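Local coordinates for protein beta-lactamase (Klebsiella pneumoniae, PDB 6KBY) that probably hydrolyses beta-lactams to substituted beta-amino acids, as class C beta-lactamases do, and holds adenosine monophosphate covalently in its pocket, at residues T79-A84 and M166-S171; A262-Y267 and L277-L282; Q242-Q247 and I332-A337; T65-G70 and V343-K348. All coordinates share one frame; numbering follows the deposited sequence.

Contact 1: residues T79-A84 and M166-S171; sequences TLASYA and MIAAKS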
loop_
_atom_site.group_PDB
_atom_site.type_symbol
_atom_site.label_atom_id
_atom_site.label_comp_id
_atom_site.label_asym_id
_atom_site.label_seq_id
_atom_site.Cartn_x
_atom_site.Cartn_y
_atom_site.Cartn_z
ATOM N N THR A 79 5.259 -5.682 5.189
ATOM C CA THR A 79 5.006 -7.095 5.446
ATOM C C THR A 79 6.307 -7.887 5.439
ATOM O O THR A 79 6.505 -8.773 6.275
ATOM C CB THR A 79 3.996 -7.650 4.437
ATOM O OG1 THR A 79 2.766 -6.920 4.536
ATOM C CG2 THR A 79 3.701 -9.120 4.719
ATOM N N LEU A 80 7.225 -7.550 4.529
ATOM C CA LEU A 80 8.520 -8.224 4.509
ATOM C C LEU A 80 9.320 -7.936 5.773
ATOM O O LEU A 80 9.917 -8.850 6.355
ATOM C CB LEU A 80 9.310 -7.824 3.263
ATOM C CG LEU A 80 10.589 -8.647 3.073
ATOM C CD1 LEU A 80 10.264 -10.086 2.679
ATOM C CD2 LEU A 80 11.514 -7.994 2.054
ATOM N N ALA A 81 9.350 -6.677 6.212
ATOM C CA ALA A 81 10.053 -6.353 7.452
ATOM C C ALA A 81 9.435 -7.074 8.640
ATOM O O ALA A 81 10.151 -7.567 9.523
ATOM C CB ALA A 81 10.043 -4.842 7.679
ATOM N N SER A 82 8.104 -7.148 8.676
ATOM C CA SER A 82 7.425 -7.857 9.748
ATOM C C SER A 82 7.742 -9.347 9.700
ATOM O O SER A 82 7.941 -9.984 10.745
ATOM C CB SER A 82 5.925 -7.601 9.630
ATOM O OG SER A 82 5.236 -8.173 10.714
ATOM N N TYR A 83 7.812 -9.917 8.494
ATOM C CA TYR A 83 8.195 -11.317 8.350
ATOM C C TYR A 83 9.610 -11.551 8.857
ATOM O O TYR A 83 9.869 -12.517 9.585
ATOM C CB TYR A 83 8.052 -11.727 6.886
ATOM C CG TYR A 83 8.426 -13.158 6.594
ATOM C CD1 TYR A 83 7.612 -14.206 6.998
ATOM C CD2 TYR A 83 9.578 -13.459 5.881
ATOM C CE1 TYR A 83 7.950 -15.520 6.721
ATOM C CE2 TYR A 83 9.922 -14.768 5.599
ATOM C CZ TYR A 83 9.103 -15.790 6.019
ATOM O OH TYR A 83 9.437 -17.097 5.741
ATOM N N ALA A 84 10.538 -10.660 8.513
ATOM C CA ALA A 84 11.889 -10.768 9.050
ATOM C C ALA A 84 11.882 -10.662 10.568
ATOM O O ALA A 84 12.627 -11.376 11.256
ATOM C CB ALA A 84 12.779 -9.690 8.435
ATOM N N MET A 166 14.876 -2.604 2.056
ATOM C CA MET A 166 16.265 -3.000 1.845
ATOM C C MET A 166 16.813 -3.735 3.062
ATOM O O MET A 166 17.460 -4.783 2.934
ATOM C CB MET A 166 17.087 -1.748 1.550
ATOM C CG MET A 166 18.551 -1.977 1.226
ATOM S SD MET A 166 19.446 -0.410 1.165
ATOM C CE MET A 166 19.794 -0.173 2.901
ATOM N N ILE A 167 16.564 -3.191 4.254
ATOM C CA ILE A 167 17.037 -3.811 5.486
ATOM C C ILE A 167 16.362 -5.157 5.698
ATOM O O ILE A 167 17.006 -6.143 6.075
ATOM C CB ILE A 167 16.796 -2.855 6.667
ATOM C CG1 ILE A 167 17.764 -1.675 6.598
ATOM C CG2 ILE A 167 16.930 -3.579 7.997
ATOM C CD1 ILE A 167 17.383 -0.527 7.517
ATOM N N ALA A 168 15.051 -5.219 5.463
ATOM C CA ALA A 168 14.328 -6.472 5.636
ATOM C C ALA A 168 14.893 -7.555 4.728
ATOM O O ALA A 168 15.149 -8.680 5.172
ATOM C CB ALA A 168 12.848 -6.252 5.345
ATOM N N ALA A 169 15.092 -7.235 3.449
ATOM C CA ALA A 169 15.597 -8.237 2.515
ATOM C C ALA A 169 16.994 -8.696 2.908
ATOM O O ALA A 169 17.283 -9.898 2.927
ATOM C CB ALA A 169 15.590 -7.683 1.092
ATOM N N LYS A 170 17.874 -7.749 3.241
ATOM C CA LYS A 170 19.231 -8.117 3.630
ATOM C C LYS A 170 19.220 -9.041 4.840
ATOM O O LYS A 170 19.999 -10.002 4.902
ATOM C CB LYS A 170 20.053 -6.861 3.912
ATOM C CG LYS A 170 21.500 -7.125 4.307
ATOM C CD LYS A 170 22.309 -7.616 3.118
ATOM C CE LYS A 170 23.772 -7.805 3.479
ATOM N NZ LYS A 170 24.569 -8.211 2.290
ATOM N N SER A 171 18.337 -8.779 5.807
ATOM C CA SER A 171 18.271 -9.635 6.987
ATOM C C SER A 171 17.837 -11.052 6.643
ATOM O O SER A 171 18.112 -11.982 7.415
ATOM C CB SER A 171 17.339 -9.032 8.042
ATOM O OG SER A 171 15.975 -9.280 7.750
#
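A close helix-helix contact built largely from alanines joins Leu-80, Ala-81 and Ala-84 of helix 72-86 to Ala-168, Ala-169 and Ser-171 of helix 158-171, in the helical part of the beta-lactamase fold. The local axes come within 8.5 Å and diverge by 39°. What allows this is the methyl of Ala-168, which presses on the backbone of the other helix: its CB sits 3.5 Å from Ala-81 CA. Leu-80 reaches alongside it. Its CG, anti to the backbone N (chi1 -172°), sends the branch across the interface, with Leu-80 CD2 4.0 Å from Ala-168 CB and also meeting Ala-169, at its backbone N and its methyl. Leu-80 and Ala-169 both touch Tyr-176 of helix 176-187, which borders this end of the contact. One turn further on, the methyl of Ala-84 meets the hydroxyl of Ser-171, CB to OG 3.3 Å. That OG turns back along its own helix and donates to Ala-168 O at 2.8 Å, tilted 25° from the carbonyl plane. The serine satisfies its polarity within helix 158-171 and offers its partner a van der Waals surface, so the union of the helices rests on alanine methyls and one leucine fitted closely together.

Contact 2: residues A262-Y267 and L277-L282; sequences ATHTGY and LMWEQL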
loop_
_atom_site.group_PDB
_atom_site.type_symbol
_atom_site.label_atom_id
_atom_site.label_comp_id
_atom_site.label_asym_id
_atom_site.label_seq_id
_atom_site.Cartn_x
_atom_site.Cartn_y
_atom_site.Cartn_z
ATOM N N ALA A 262 0.939 -8.441 12.307
ATOM C CA ALA A 262 1.785 -7.530 13.068
ATOM C C ALA A 262 2.025 -6.209 12.352
ATOM O O ALA A 262 2.377 -5.225 13.013
ATOM C CB ALA A 262 3.120 -8.187 13.433
ATOM N N THR A 263 1.848 -6.148 11.025
ATOM C CA THR A 263 1.982 -4.851 10.361
ATOM C C THR A 263 0.910 -3.872 10.805
ATOM O O THR A 263 1.062 -2.666 10.569
ATOM C CB THR A 263 1.946 -4.932 8.828
ATOM O OG1 THR A 263 0.662 -5.389 8.387
ATOM C CG2 THR A 263 3.053 -5.811 8.263
ATOM N N HIS A 264 -0.181 -4.366 11.400
ATOM C CA HIS A 264 -1.263 -3.511 11.867
ATOM C C HIS A 264 -1.013 -2.946 13.260
ATOM O O HIS A 264 -1.896 -2.264 13.791
ATOM C CB HIS A 264 -2.595 -4.273 11.932
ATOM C CG HIS A 264 -2.930 -5.094 10.721
ATOM N ND1 HIS A 264 -4.014 -5.943 10.710
ATOM C CD2 HIS A 264 -2.347 -5.214 9.503
ATOM C CE1 HIS A 264 -4.083 -6.557 9.543
ATOM N NE2 HIS A 264 -3.087 -6.131 8.790
ATOM N N THR A 265 0.140 -3.225 13.867
ATOM C CA THR A 265 0.459 -2.678 15.178
ATOM C C THR A 265 0.552 -1.163 15.069
ATOM O O THR A 265 1.162 -0.640 14.135
ATOM C CB THR A 265 1.802 -3.247 15.642
ATOM O OG1 THR A 265 1.726 -4.677 15.642
ATOM C CG2 THR A 265 2.140 -2.771 17.037
ATOM N N GLY A 266 -0.076 -0.458 16.010
ATOM C CA GLY A 266 -0.086 0.997 16.000
ATOM C C GLY A 266 1.078 1.581 16.773
ATOM O O GLY A 266 1.245 1.312 17.967
ATOM N N TYR A 267 1.898 2.389 16.100
ATOM C CA TYR A 267 3.148 2.876 16.669
ATOM C C TYR A 267 3.177 4.371 16.931
ATOM O O TYR A 267 3.881 4.806 17.850
ATOM C CB TYR A 267 4.321 2.513 15.753
ATOM C CG TYR A 267 4.582 1.033 15.650
ATOM C CD1 TYR A 267 5.050 0.321 16.742
ATOM C CD2 TYR A 267 4.364 0.345 14.460
ATOM C CE1 TYR A 267 5.302 -1.029 16.656
ATOM C CE2 TYR A 267 4.617 -1.013 14.361
ATOM C CZ TYR A 267 5.083 -1.695 15.465
ATOM O OH TYR A 267 5.356 -3.045 15.405
ATOM N N LEU A 277 2.789 -0.187 10.676
ATOM C CA LEU A 277 3.965 -0.421 9.838
ATOM C C LEU A 277 3.472 -0.275 8.402
ATOM O O LEU A 277 2.903 -1.200 7.805
ATOM C CB LEU A 277 4.586 -1.789 10.107
ATOM C CG LEU A 277 6.093 -1.837 9.833
ATOM C CD1 LEU A 277 6.870 -1.002 10.846
ATOM C CD2 LEU A 277 6.610 -3.269 9.810
ATOM N N MET A 278 3.652 0.940 7.868
ATOM C CA MET A 278 3.154 1.392 6.566
ATOM C C MET A 278 1.632 1.507 6.458
ATOM O O MET A 278 1.142 2.529 5.968
ATOM C CB MET A 278 3.774 0.619 5.397
ATOM C CG MET A 278 5.266 0.896 5.255
ATOM S SD MET A 278 5.572 2.604 4.778
ATOM C CE MET A 278 7.191 2.880 5.502
ATOM N N TRP A 279 0.866 0.501 6.892
ATOM C CA TRP A 279 -0.583 0.671 6.960
ATOM C C TRP A 279 -0.926 1.848 7.865
ATOM O O TRP A 279 -0.180 2.186 8.789
ATOM C CB TRP A 279 -1.265 -0.586 7.505
ATOM C CG TRP A 279 -1.215 -1.761 6.603
ATOM C CD1 TRP A 279 -0.461 -2.881 6.769
ATOM C CD2 TRP A 279 -1.969 -1.953 5.401
ATOM N NE1 TRP A 279 -0.692 -3.760 5.741
ATOM C CE2 TRP A 279 -1.616 -3.213 4.889
ATOM C CE3 TRP A 279 -2.907 -1.180 4.705
ATOM C CZ2 TRP A 279 -2.170 -3.721 3.714
ATOM C CZ3 TRP A 279 -3.459 -1.687 3.537
ATOM C CH2 TRP A 279 -3.082 -2.940 3.051
ATOM N N GLU A 280 -2.074 2.467 7.592
ATOM C CA GLU A 280 -2.605 3.566 8.378
ATOM C C GLU A 280 -4.016 3.192 8.796
ATOM O O GLU A 280 -4.743 2.558 8.023
ATOM C CB GLU A 280 -2.636 4.844 7.534
ATOM C CG GLU A 280 -1.263 5.219 6.990
ATOM C CD GLU A 280 -1.317 6.181 5.815
ATOM O OE1 GLU A 280 -2.418 6.686 5.491
ATOM O OE2 GLU A 280 -0.251 6.424 5.203
ATOM N N GLN A 281 -4.424 3.580 10.001
ATOM C CA GLN A 281 -5.745 3.184 10.462
ATOM C C GLN A 281 -6.401 4.300 11.255
ATOM O O GLN A 281 -5.745 5.223 11.752
ATOM C CB GLN A 281 -5.707 1.896 11.290
ATOM C CG GLN A 281 -5.098 2.081 12.657
ATOM C CD GLN A 281 -4.892 0.765 13.387
ATOM O OE1 GLN A 281 -4.561 -0.250 12.777
ATOM N NE2 GLN A 281 -5.080 0.781 14.704
ATOM N N LEU A 282 -7.719 4.182 11.375
ATOM C CA LEU A 282 -8.530 5.062 12.194
ATOM C C LEU A 282 -9.536 4.212 12.953
ATOM O O LEU A 282 -9.947 3.155 12.461
ATOM C CB LEU A 282 -9.303 6.070 11.335
ATOM C CG LEU A 282 -8.471 7.105 10.578
ATOM C CD1 LEU A 282 -8.014 6.560 9.226
ATOM C CD2 LEU A 282 -9.266 8.382 10.392
#
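Ala-262 O is gripped from one face of its carbonyl plane by two groups of Thr-265: the N closes a type I beta turn and OG1, 2.8 Å away, reinforces it, and the turn presents Thr-263 to Leu-277. The turn leads from helix 255-262 into strand 266-270 of the large antiparallel sheet; the facing segment runs into strand 280-283. Across the contact, Leu-277 N donates to Thr-263 O at 3.0 Å, with an N-H...O angle of 147°. Thr-263 OG1, placed between its backbone N and carbonyl carbon (chi1 65°), comes in at the indole edge, 3.2 Å from Trp-279 CD1. It is hydrogen-bonded to Leu-260 O; its angle to the indole N-H is too poor for a bond. His-264 forms a T-shaped pair with the same indole, its edge directed at the face of the five-membered ring, planes at 86° and centroids 5.5 Å apart. Its NE2 is hydrogen-bonded to Asn-244 OD1, which helps fix the imidazole. Trp-279 also touches Thr-75 and Lys-321, placing the indole between this turn and the active-site region. On the other flank, Tyr-267 CE2 lies 4.2 Å from Leu-277 CD1.

Contact 3: residues Q242-Q247 and I332-A337; sequences QANMGQ and IAFVPA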
loop_
_atom_site.group_PDB
_atom_site.type_symbol
_atom_site.label_atom_id
_atom_site.label_comp_id
_atom_site.label_asym_id
_atom_site.label_seq_id
_atom_site.Cartn_x
_atom_site.Cartn_y
_atom_site.Cartn_z
ATOM N N GLN A 242 -7.899 -10.308 2.363
ATOM C CA GLN A 242 -8.411 -11.425 3.152
ATOM C C GLN A 242 -7.338 -12.005 4.062
ATOM O O GLN A 242 -7.619 -12.366 5.212
ATOM C CB GLN A 242 -8.976 -12.510 2.235
ATOM C CG GLN A 242 -10.255 -12.122 1.533
ATOM C CD GLN A 242 -11.089 -13.339 1.211
ATOM O OE1 GLN A 242 -10.794 -14.070 0.265
ATOM N NE2 GLN A 242 -12.115 -13.586 2.016
ATOM N N ALA A 243 -6.115 -12.141 3.552
ATOM C CA ALA A 243 -5.024 -12.654 4.378
ATOM C C ALA A 243 -4.760 -11.732 5.562
ATOM O O ALA A 243 -4.489 -12.191 6.683
ATOM C CB ALA A 243 -3.765 -12.800 3.523
ATOM N N ASN A 244 -4.831 -10.419 5.327
ATOM C CA ASN A 244 -4.704 -9.431 6.389
ATOM C C ASN A 244 -5.841 -9.501 7.401
ATOM O O ASN A 244 -5.694 -8.964 8.504
ATOM C CB ASN A 244 -4.576 -8.021 5.802
ATOM C CG ASN A 244 -3.136 -7.654 5.503
ATOM O OD1 ASN A 244 -2.377 -7.315 6.415
ATOM N ND2 ASN A 244 -2.739 -7.739 4.231
ATOM N N MET A 245 -6.951 -10.160 7.071
ATOM C CA MET A 245 -8.036 -10.393 8.015
ATOM C C MET A 245 -8.086 -11.834 8.501
ATOM O O MET A 245 -9.077 -12.242 9.117
ATOM C CB MET A 245 -9.372 -9.954 7.416
ATOM C CG MET A 245 -9.401 -8.464 7.112
ATOM S SD MET A 245 -11.034 -7.809 6.710
ATOM C CE MET A 245 -11.320 -8.509 5.093
ATOM N N GLY A 246 -7.034 -12.609 8.253
ATOM C CA GLY A 246 -6.950 -13.959 8.773
ATOM C C GLY A 246 -7.960 -14.918 8.194
ATOM O O GLY A 246 -8.274 -15.932 8.824
ATOM N N GLN A 247 -8.483 -14.635 7.007
ATOM C CA GLN A 247 -9.579 -15.425 6.465
ATOM C C GLN A 247 -9.125 -16.637 5.672
ATOM O O GLN A 247 -9.964 -17.482 5.334
ATOM C CB GLN A 247 -10.455 -14.555 5.567
ATOM C CG GLN A 247 -11.222 -13.484 6.304
ATOM C CD GLN A 247 -12.102 -12.692 5.357
ATOM O OE1 GLN A 247 -11.616 -11.881 4.576
ATOM N NE2 GLN A 247 -13.401 -12.943 5.404
ATOM N N ILE A 332 -6.939 0.752 -1.019
ATOM C CA ILE A 332 -7.405 -0.404 -0.263
ATOM C C ILE A 332 -7.927 0.079 1.076
ATOM O O ILE A 332 -7.276 0.897 1.738
ATOM C CB ILE A 332 -6.265 -1.408 0.006
ATOM C CG1 ILE A 332 -5.914 -2.148 -1.273
ATOM C CG2 ILE A 332 -6.637 -2.375 1.160
ATOM C CD1 ILE A 332 -4.820 -3.173 -1.126
ATOM N N ALA A 333 -9.066 -0.468 1.499
ATOM C CA ALA A 333 -9.536 -0.282 2.866
ATOM C C ALA A 333 -10.178 -1.569 3.356
ATOM O O ALA A 333 -10.824 -2.283 2.581
ATOM C CB ALA A 333 -10.554 0.861 2.967
ATOM N N PHE A 334 -10.016 -1.861 4.645
ATOM C CA PHE A 334 -10.678 -3.021 5.220
ATOM C C PHE A 334 -10.931 -2.798 6.704
ATOM O O PHE A 334 -10.202 -2.059 7.371
ATOM C CB PHE A 334 -9.936 -4.337 4.928
ATOM C CG PHE A 334 -8.516 -4.403 5.453
ATOM C CD1 PHE A 334 -7.460 -3.840 4.748
ATOM C CD2 PHE A 334 -8.232 -5.069 6.633
ATOM C CE1 PHE A 334 -6.160 -3.931 5.222
ATOM C CE2 PHE A 334 -6.936 -5.164 7.113
ATOM C CZ PHE A 334 -5.902 -4.591 6.407
ATOM N N VAL A 335 -11.979 -3.442 7.196
ATOM C CA VAL A 335 -12.386 -3.368 8.592
ATOM C C VAL A 335 -12.418 -4.786 9.136
ATOM O O VAL A 335 -13.366 -5.534 8.889
ATOM C CB VAL A 335 -13.763 -2.692 8.736
ATOM C CG1 VAL A 335 -14.179 -2.646 10.196
ATOM C CG2 VAL A 335 -13.759 -1.295 8.127
ATOM N N PRO A 336 -11.384 -5.203 9.874
ATOM C CA PRO A 336 -11.323 -6.623 10.275
ATOM C C PRO A 336 -12.522 -7.089 11.088
ATOM O O PRO A 336 -12.988 -8.220 10.902
ATOM C CB PRO A 336 -9.994 -6.716 11.038
ATOM C CG PRO A 336 -9.156 -5.598 10.448
ATOM C CD PRO A 336 -10.140 -4.479 10.193
ATOM N N ALA A 337 -13.076 -6.227 11.944
ATOM C CA ALA A 337 -14.217 -6.626 12.766
ATOM C C ALA A 337 -15.418 -7.016 11.922
ATOM O O ALA A 337 -16.255 -7.814 12.363
ATOM C CB ALA A 337 -14.620 -5.477 13.684
#
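Met-245 lays its side chain along the Phe-334 ring, the two side chains pointing opposite ways, where a Schellman motif ends helix 234-244 against strand 328-335 of the large sheet. In that motif Gln-247 N reaches Gln-242 O and Gly-246 N reaches Ala-243 O, while Gly-246, at positive phi, turns the chain away from the helix. Met-245 N also donates to Gln-242 O. The methionine CG makes the close touch, 3.6 Å from Phe-334 CD2. Beyond it the sulfur gives an oblique Met-aromatic contact, SD lying 5.1 Å from the centroid of the Phe-334 ring and 68° off its normal. Asn-244 approaches the far end of the same ring through its CB, 3.7 Å from Phe-334 CZ. Its amide is occupied elsewhere: OD1 takes the His-264 hydrogen bond and ND2 donates to Tyr-240 O. Phe-334 CG, between backbone N and carbonyl carbon (chi1 60°), puts the ring toward the helix end, where Asn-244 and Met-245 meet it. Trp-279 meets it edge-to-face as well. Past the ring, the strand passes into a short 3-10 turn at Pro-336, and there Met-245 SD rests 3.8 Å from Pro-336 CA.

Contact 4: residues T65-G70 and V343-K348; sequences TLFEVG and VMLANK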
loop_
_atom_site.group_PDB
_atom_site.type_symbol
_atom_site.label_atom_id
_atom_site.label_comp_id
_atom_site.label_asym_id
_atom_site.label_seq_id
_atom_site.Cartn_x
_atom_site.Cartn_y
_atom_site.Cartn_z
ATOM N N THR A 65 -6.266 -8.288 -15.657
ATOM C CA THR A 65 -5.603 -7.013 -15.894
ATOM C C THR A 65 -4.732 -6.626 -14.710
ATOM O O THR A 65 -5.184 -6.627 -13.560
ATOM C CB THR A 65 -6.631 -5.914 -16.142
ATOM O OG1 THR A 65 -7.417 -6.246 -17.291
ATOM C CG2 THR A 65 -5.937 -4.574 -16.370
ATOM N N LEU A 66 -3.489 -6.261 -15.011
ATOM C CA LEU A 66 -2.527 -5.784 -14.033
ATOM C C LEU A 66 -2.542 -4.263 -14.022
ATOM O O LEU A 66 -2.455 -3.622 -15.080
ATOM C CB LEU A 66 -1.122 -6.271 -14.393
ATOM C CG LEU A 66 -0.939 -7.787 -14.392
ATOM C CD1 LEU A 66 0.311 -8.176 -15.161
ATOM C CD2 LEU A 66 -0.871 -8.314 -12.972
ATOM N N PHE A 67 -2.646 -3.694 -12.823
ATOM C CA PHE A 67 -2.561 -2.259 -12.615
ATOM C C PHE A 67 -1.330 -1.956 -11.770
ATOM O O PHE A 67 -0.962 -2.735 -10.885
ATOM C CB PHE A 67 -3.781 -1.730 -11.839
ATOM C CG PHE A 67 -5.097 -1.830 -12.577
ATOM C CD1 PHE A 67 -5.803 -3.026 -12.628
ATOM C CD2 PHE A 67 -5.660 -0.704 -13.157
ATOM C CE1 PHE A 67 -7.029 -3.100 -13.282
ATOM C CE2 PHE A 67 -6.881 -0.772 -13.813
ATOM C CZ PHE A 67 -7.567 -1.970 -13.871
ATOM N N GLU A 68 -0.707 -0.810 -12.029
ATOM C CA GLU A 68 0.257 -0.269 -11.084
ATOM C C GLU A 68 -0.486 0.204 -9.848
ATOM O O GLU A 68 -1.542 0.838 -9.945
ATOM C CB GLU A 68 0.995 0.916 -11.704
ATOM C CG GLU A 68 1.811 0.517 -12.917
ATOM C CD GLU A 68 2.395 1.682 -13.698
ATOM O OE1 GLU A 68 2.285 2.846 -13.261
ATOM O OE2 GLU A 68 2.969 1.419 -14.773
ATOM N N VAL A 69 0.070 -0.091 -8.676
ATOM C CA VAL A 69 -0.551 0.333 -7.433
ATOM C C VAL A 69 0.294 1.313 -6.640
ATOM O O VAL A 69 -0.117 1.718 -5.545
ATOM C CB VAL A 69 -1.010 -0.859 -6.573
ATOM C CG1 VAL A 69 -2.034 -1.674 -7.351
ATOM C CG2 VAL A 69 0.170 -1.723 -6.158
ATOM N N GLY A 70 1.434 1.752 -7.173
ATOM C CA GLY A 70 2.205 2.782 -6.505
ATOM C C GLY A 70 2.440 2.456 -5.043
ATOM O O GLY A 70 2.919 1.368 -4.732
ATOM N N VAL A 343 -10.844 -3.162 -2.723
ATOM C CA VAL A 343 -9.715 -2.758 -3.548
ATOM C C VAL A 343 -10.293 -1.990 -4.732
ATOM O O VAL A 343 -11.189 -2.496 -5.417
ATOM C CB VAL A 343 -8.952 -3.992 -4.065
ATOM C CG1 VAL A 343 -7.759 -3.572 -4.909
ATOM C CG2 VAL A 343 -8.533 -4.899 -2.919
ATOM N N MET A 344 -9.788 -0.782 -4.984
ATOM C CA MET A 344 -10.209 0.004 -6.138
ATOM C C MET A 344 -8.974 0.337 -6.956
ATOM O O MET A 344 -8.097 1.058 -6.473
ATOM C CB MET A 344 -10.889 1.297 -5.693
ATOM C CG MET A 344 -12.192 1.092 -4.950
ATOM S SD MET A 344 -12.720 2.550 -4.026
ATOM C CE MET A 344 -12.800 3.792 -5.317
ATOM N N LEU A 345 -8.917 -0.167 -8.189
ATOM C CA LEU A 345 -7.792 0.074 -9.080
ATOM C C LEU A 345 -8.264 0.833 -10.310
ATOM O O LEU A 345 -9.304 0.505 -10.890
ATOM C CB LEU A 345 -7.157 -1.241 -9.529
ATOM C CG LEU A 345 -6.773 -2.203 -8.405
ATOM C CD1 LEU A 345 -6.094 -3.431 -8.974
ATOM C CD2 LEU A 345 -5.886 -1.518 -7.379
ATOM N N ALA A 346 -7.486 1.833 -10.718
ATOM C CA ALA A 346 -7.791 2.645 -11.887
ATOM C C ALA A 346 -6.507 2.925 -12.651
ATOM O O ALA A 346 -5.434 3.075 -12.055
ATOM C CB ALA A 346 -8.399 3.993 -11.491
ATOM N N ASN A 347 -6.631 3.038 -13.976
ATOM C CA ASN A 347 -5.516 3.450 -14.829
ATOM C C ASN A 347 -5.563 4.935 -15.185
ATOM O O ASN A 347 -5.200 5.359 -16.296
ATOM C CB ASN A 347 -5.353 2.551 -16.052
ATOM C CG ASN A 347 -6.537 2.595 -16.986
ATOM O OD1 ASN A 347 -7.573 3.178 -16.662
ATOM N ND2 ASN A 347 -6.401 1.951 -18.148
ATOM N N LYS A 348 -5.998 5.741 -14.223
ATOM C CA LYS A 348 -5.740 7.169 -14.197
ATOM C C LYS A 348 -5.608 7.557 -12.733
ATOM O O LYS A 348 -6.301 7.000 -11.876
ATOM C CB LYS A 348 -6.848 7.979 -14.879
ATOM C CG LYS A 348 -6.631 9.487 -14.815
ATOM C CD LYS A 348 -7.612 10.242 -15.686
ATOM C CE LYS A 348 -7.186 10.212 -17.138
ATOM N NZ LYS A 348 -5.974 11.054 -17.368
HETATM O O HOH W 1 -4.387 1.287 -9.844
#
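Phe-67 and Leu-345 form the tight half of this contact, while a water occupies the looser half, between the backbones of Glu-68 and Ala-346. Phe-67 CG is anti to its carbonyl carbon (chi1 -66°), which directs the ring to Leu-345. The leucine lies over one face of the phenyl in a CH-pi contact, its CB 3.8 Å from the centroid of the Phe-67 ring and 16° off the normal. Leu-345 CD1 comes 3.7 Å from Phe-67 CD1, and Leu-345 CD2 meets Val-69 CG1 at 3.9 Å. The ring edge points toward Asn-347, whose backbone N lies near the ring plane, 3.8 Å from Phe-67 CE2. Here strand 67-68 of a small three-stranded sheet packs by side chains on strand 340-346 of the large one; Leu-237 of helix 234-244 touches both Val-69 and Leu-345. On the polar side, water 1 lies 2.9 Å from Glu-68 O and 3.0 Å from Ala-346 O and can donate to either, though more acceptors surround it than it has protons. Gly-70, between Val-69 and the covalently bound Ser-71, touches the AMP. Apolar side chains join the strands beside the pocket, and the water can give both carbonyls a shared polar partner.

Overall arrangement
Contacts 1, 2 and 3 form a chain of touching neighbours, and contact 4 joins on through contact 3. Helix 72-86 links contact 1 to contact 2, with Thr-79 CA 3.7 Å from Thr-263 CG2. Contacts 2 and 3 meet ring to ring, Trp-279 CH2 lying 3.9 Å from Phe-334 CE1. Adjacent strands of the large sheet carry contacts 3 and 4, where Ile-332 CG1 lies 4.1 Å from Val-343 CG2. Contacts 1 and 4 lie on opposite sides of the chain centre, their centres 25 Å apart. The pocket is approached from two of them: the Val-69 side chain is about 8 Å from AMP, and that of Trp-279 about 10 Å from that of Ser-71, which binds AMP covalently.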